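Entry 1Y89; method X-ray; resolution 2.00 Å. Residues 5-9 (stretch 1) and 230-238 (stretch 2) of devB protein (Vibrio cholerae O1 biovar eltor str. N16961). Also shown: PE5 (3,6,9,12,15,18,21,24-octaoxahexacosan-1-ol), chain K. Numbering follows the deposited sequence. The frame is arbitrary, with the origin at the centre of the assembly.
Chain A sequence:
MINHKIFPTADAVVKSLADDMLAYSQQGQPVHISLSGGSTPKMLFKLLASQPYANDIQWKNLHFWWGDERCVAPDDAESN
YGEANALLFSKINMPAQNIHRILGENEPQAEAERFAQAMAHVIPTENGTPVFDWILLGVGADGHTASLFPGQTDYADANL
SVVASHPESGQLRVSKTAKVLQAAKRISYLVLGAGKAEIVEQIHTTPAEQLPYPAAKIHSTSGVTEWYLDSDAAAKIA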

ATOM      1  N   LYS A   5       0.739  -0.168   6.041  1.00 23.71           N
ATOM      2  CA  LYS A   5       2.142  -0.233   5.661  1.00 25.13           C
ATOM      3  C   LYS A   5       2.999  -0.264   6.916  1.00 24.99           C
ATOM      4  O   LYS A   5       2.821   0.566   7.802  1.00 24.49           O
ATOM      5  CB  LYS A   5       2.515   0.970   4.808  1.00 25.23           C
ATOM      6  CG  LYS A   5       1.658   1.152   3.570  1.00 30.07           C
ATOM      7  CD  LYS A   5       2.271   2.218   2.672  1.00 36.42           C
ATOM      8  CE  LYS A   5       1.641   2.198   1.298  1.00 39.85           C
ATOM      9  NZ  LYS A   5       2.739   2.290   0.307  1.00 43.05           N
ATOM     10  N   ILE A   6       3.916  -1.219   6.999  1.00 24.21           N
ATOM     11  CA  ILE A   6       4.880  -1.281   8.123  1.00 23.87           C
ATOM     12  C   ILE A   6       6.281  -1.114   7.535  1.00 23.48           C
ATOM     13  O   ILE A   6       6.705  -1.911   6.706  1.00 22.67           O
ATOM     14  CB  ILE A   6       4.755  -2.602   8.924  1.00 24.41           C
ATOM     15  CG1 ILE A   6       3.292  -2.825   9.417  1.00 24.79           C
ATOM     16  CG2 ILE A   6       5.800  -2.670  10.102  1.00 24.29           C
ATOM     17  CD1 ILE A   6       3.063  -4.207  10.001  1.00 25.37           C
ATOM     18  N   PHE A   7       6.944  -0.042   7.942  1.00 22.83           N
ATOM     19  CA  PHE A   7       8.265   0.359   7.457  1.00 22.66           C
ATOM     20  C   PHE A   7       9.281   0.043   8.527  1.00 22.67           C
ATOM     21  O   PHE A   7       8.958   0.058   9.721  1.00 23.22           O
ATOM     22  CB  PHE A   7       8.315   1.873   7.206  1.00 21.92           C
ATOM     23  CG  PHE A   7       7.416   2.354   6.075  1.00 24.50           C
ATOM     24  CD1 PHE A   7       6.081   2.673   6.307  1.00 24.49           C
ATOM     25  CD2 PHE A   7       7.928   2.488   4.776  1.00 25.68           C
ATOM     26  CE1 PHE A   7       5.265   3.133   5.253  1.00 24.90           C
ATOM     27  CE2 PHE A   7       7.116   2.924   3.727  1.00 24.34           C
ATOM     28  CZ  PHE A   7       5.805   3.253   3.968  1.00 22.90           C
ATOM     29  N   PRO A   8      10.528  -0.170   8.114  1.00 23.50           N
ATOM     30  CA  PRO A   8      11.553  -0.557   9.084  1.00 23.85           C
ATOM     31  C   PRO A   8      12.039   0.609   9.976  1.00 24.45           C
ATOM     32  O   PRO A   8      12.580   0.362  11.047  1.00 24.77           O
ATOM     33  CB  PRO A   8      12.684  -1.081   8.185  1.00 24.30           C
ATOM     34  CG  PRO A   8      12.566  -0.221   6.914  1.00 24.06           C
ATOM     35  CD  PRO A   8      11.056  -0.062   6.725  1.00 22.56           C
ATOM     36  N   THR A   9      11.852   1.863   9.529  1.00 23.71           N
ATOM     37  CA  THR A   9      12.407   3.034  10.222  1.00 23.07           C
ATOM     38  C   THR A   9      11.451   4.200  10.009  1.00 22.85           C
ATOM     39  O   THR A   9      10.657   4.184   9.050  1.00 21.76           O
ATOM     40  CB  THR A   9      13.785   3.478   9.652  1.00 22.95           C
ATOM     41  OG1 THR A   9      13.608   3.909   8.307  1.00 24.03           O
ATOM     42  CG2 THR A   9      14.862   2.345   9.693  1.00 23.65           C
TER
HETATM   43  O1  PE5 K 243       4.027 -10.436  17.751  1.00 50.68           O
HETATM   44  C1  PE5 K 243       2.718 -10.604  17.188  1.00 51.09           C
HETATM   45  C2  PE5 K 243       2.659 -11.876  16.358  1.00 51.59           C
HETATM   46  O2  PE5 K 243       2.028 -11.619  15.098  1.00 51.60           O
HETATM   47  C3  PE5 K 243       2.255 -12.682  14.184  1.00 49.52           C
HETATM   48  C4  PE5 K 243       2.407 -12.201  12.752  1.00 47.47           C
HETATM   49  O3  PE5 K 243       3.789 -12.206  12.399  1.00 47.84           O
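Stretch 2 (230-238) DSDAAAKIA

The last nine residues of the chain lie on stretch 1 through a short parallel strand pairing at D230, followed by a helical turn and a tail, from which A234 and A238 pack against I6. Residues 5-7 are extended, and F7 pairs with D230 in a parallel bridge, F7 CA and D230 CA being 4.7 Å apart. The side chains of F7 and D230 start on the same face of the sheet, although the ring end of F7 leads away from stretch 2.

The closest approach is at one carbonyl. F7 O lies 3.2 Å from D230 CA in a CA-H...O contact and 3.1 Å from S231 N, so a single oxygen meets the chain just where it leaves the extended conformation. D230 then serves as the N-cap: its OD1 accepts from A233 N at 3.0 Å, a capping bond to an amide in the first turn. Its own carbonyl takes part as well, with D230 O accepting from A234 N at 3.0 Å. The helix is short and weakly bonded, about 231-234, and A234 O receives both I237 N at 2.9 Å and A238 N at 2.8 Å.

Two methyls, one from the helix and one from the chain end, meet one isoleucine. The CA-to-CB bond of I6 points sideways, but its end comes nearer: I6 CG2 meets A234 CB at 3.8 Å, and I6 CD1 meets A238 CB at 3.9 Å. Both alanines point toward stretch 1, spaced four residues apart, and I6 has the largest area covered by the other stretch. Beyond the bridge the contact thins; P8 CA lies 3.8 Å from S231 OG, while P8 and T9 point away. The design rule is economical: one parallel bridge, a capped turn after it, and two alanine methyls on one branched side chain.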

ATOM      1  N   ASP A 230       5.812   2.217  11.878  1.00 22.38           N
ATOM      2  CA  ASP A 230       7.148   1.668  11.880  1.00 23.12           C
ATOM      3  C   ASP A 230       7.147   0.389  12.698  1.00 23.13           C
ATOM      4  O   ASP A 230       6.120   0.043  13.311  1.00 21.82           O
ATOM      5  CB  ASP A 230       8.202   2.694  12.357  1.00 24.13           C
ATOM      6  CG  ASP A 230       7.978   3.179  13.788  1.00 24.26           C
ATOM      7  OD1 ASP A 230       6.941   2.880  14.417  1.00 23.94           O
ATOM      8  OD2 ASP A 230       8.871   3.895  14.288  1.00 26.20           O
ATOM      9  N   SER A 231       8.270  -0.337  12.670  1.00 23.18           N
ATOM     10  CA  SER A 231       8.391  -1.595  13.367  1.00 24.25           C
ATOM     11  C   SER A 231       8.032  -1.423  14.827  1.00 23.76           C
ATOM     12  O   SER A 231       7.312  -2.258  15.388  1.00 24.05           O
ATOM     13  CB  SER A 231       9.832  -2.137  13.246  1.00 24.90           C
ATOM     14  OG  SER A 231      10.013  -2.568  11.913  1.00 31.37           O
ATOM     15  N   ASP A 232       8.499  -0.327  15.434  1.00 23.28           N
ATOM     16  CA  ASP A 232       8.215  -0.090  16.858  1.00 23.31           C
ATOM     17  C   ASP A 232       6.722   0.010  17.144  1.00 22.43           C
ATOM     18  O   ASP A 232       6.216  -0.657  18.042  1.00 21.42           O
ATOM     19  CB  ASP A 232       8.937   1.156  17.375  1.00 23.41           C
ATOM     20  CG  ASP A 232      10.433   0.903  17.634  1.00 27.89           C
ATOM     21  OD1 ASP A 232      10.873  -0.263  17.561  1.00 29.76           O
ATOM     22  OD2 ASP A 232      11.147   1.873  17.918  1.00 31.25           O
ATOM     23  N   ALA A 233       5.997   0.811  16.365  1.00 21.61           N
ATOM     24  CA  ALA A 233       4.547   0.923  16.587  1.00 20.78           C
ATOM     25  C   ALA A 233       3.806  -0.388  16.275  1.00 21.41           C
ATOM     26  O   ALA A 233       2.715  -0.653  16.821  1.00 22.26           O
ATOM     27  CB  ALA A 233       3.980   2.068  15.748  1.00 21.16           C
ATOM     28  N   ALA A 234       4.370  -1.198  15.379  1.00 20.74           N
ATOM     29  CA  ALA A 234       3.760  -2.479  14.982  1.00 21.48           C
ATOM     30  C   ALA A 234       4.151  -3.650  15.876  1.00 22.12           C
ATOM     31  O   ALA A 234       3.684  -4.781  15.651  1.00 22.20           O
ATOM     32  CB  ALA A 234       4.146  -2.828  13.521  1.00 21.54           C
ATOM     33  N   ALA A 235       4.996  -3.394  16.878  1.00 22.80           N
ATOM     34  CA  ALA A 235       5.642  -4.468  17.648  1.00 23.07           C
ATOM     35  C   ALA A 235       4.675  -5.482  18.280  1.00 24.20           C
ATOM     36  O   ALA A 235       5.019  -6.663  18.408  1.00 22.29           O
ATOM     37  CB  ALA A 235       6.578  -3.879  18.707  1.00 23.27           C
ATOM     38  N   LYS A 236       3.468  -5.043  18.665  1.00 24.02           N
ATOM     39  CA  LYS A 236       2.506  -5.978  19.260  1.00 25.08           C
ATOM     40  C   LYS A 236       1.633  -6.741  18.247  1.00 25.57           C
ATOM     41  O   LYS A 236       0.920  -7.676  18.623  1.00 26.18           O
ATOM     42  CB  LYS A 236       1.648  -5.296  20.336  1.00 25.59           C
ATOM     43  CG  LYS A 236       2.421  -4.871  21.574  1.00 26.50           C
ATOM     44  CD  LYS A 236       1.497  -4.125  22.524  1.00 30.33           C
ATOM     45  CE  LYS A 236       2.300  -3.478  23.647  1.00 33.97           C
ATOM     46  NZ  LYS A 236       3.175  -4.474  24.362  1.00 35.23           N
ATOM     47  N   ILE A 237       1.717  -6.389  16.967  1.00 24.85           N
ATOM     48  CA  ILE A 237       0.874  -7.038  15.956  1.00 25.33           C
ATOM     49  C   ILE A 237       1.666  -7.696  14.825  1.00 25.89           C
ATOM     50  O   ILE A 237       1.112  -8.450  14.031  1.00 25.82           O
ATOM     51  CB  ILE A 237      -0.177  -6.077  15.368  1.00 25.80           C
ATOM     52  CG1 ILE A 237       0.485  -4.902  14.629  1.00 24.37           C
ATOM     53  CG2 ILE A 237      -1.103  -5.557  16.484  1.00 27.27           C
ATOM     54  CD1 ILE A 237      -0.496  -4.133  13.672  1.00 24.78           C
ATOM     55  N   ALA A 238       2.950  -7.372  14.737  1.00 26.07           N
ATOM     56  CA  ALA A 238       3.786  -7.950  13.718  1.00 27.88           C
ATOM     57  C   ALA A 238       5.119  -8.295  14.333  1.00 28.72           C
ATOM     58  O   ALA A 238       5.683  -9.290  13.920  1.00 31.29           O
ATOM     59  CB  ALA A 238       3.960  -7.013  12.548  1.00 27.60           C
TER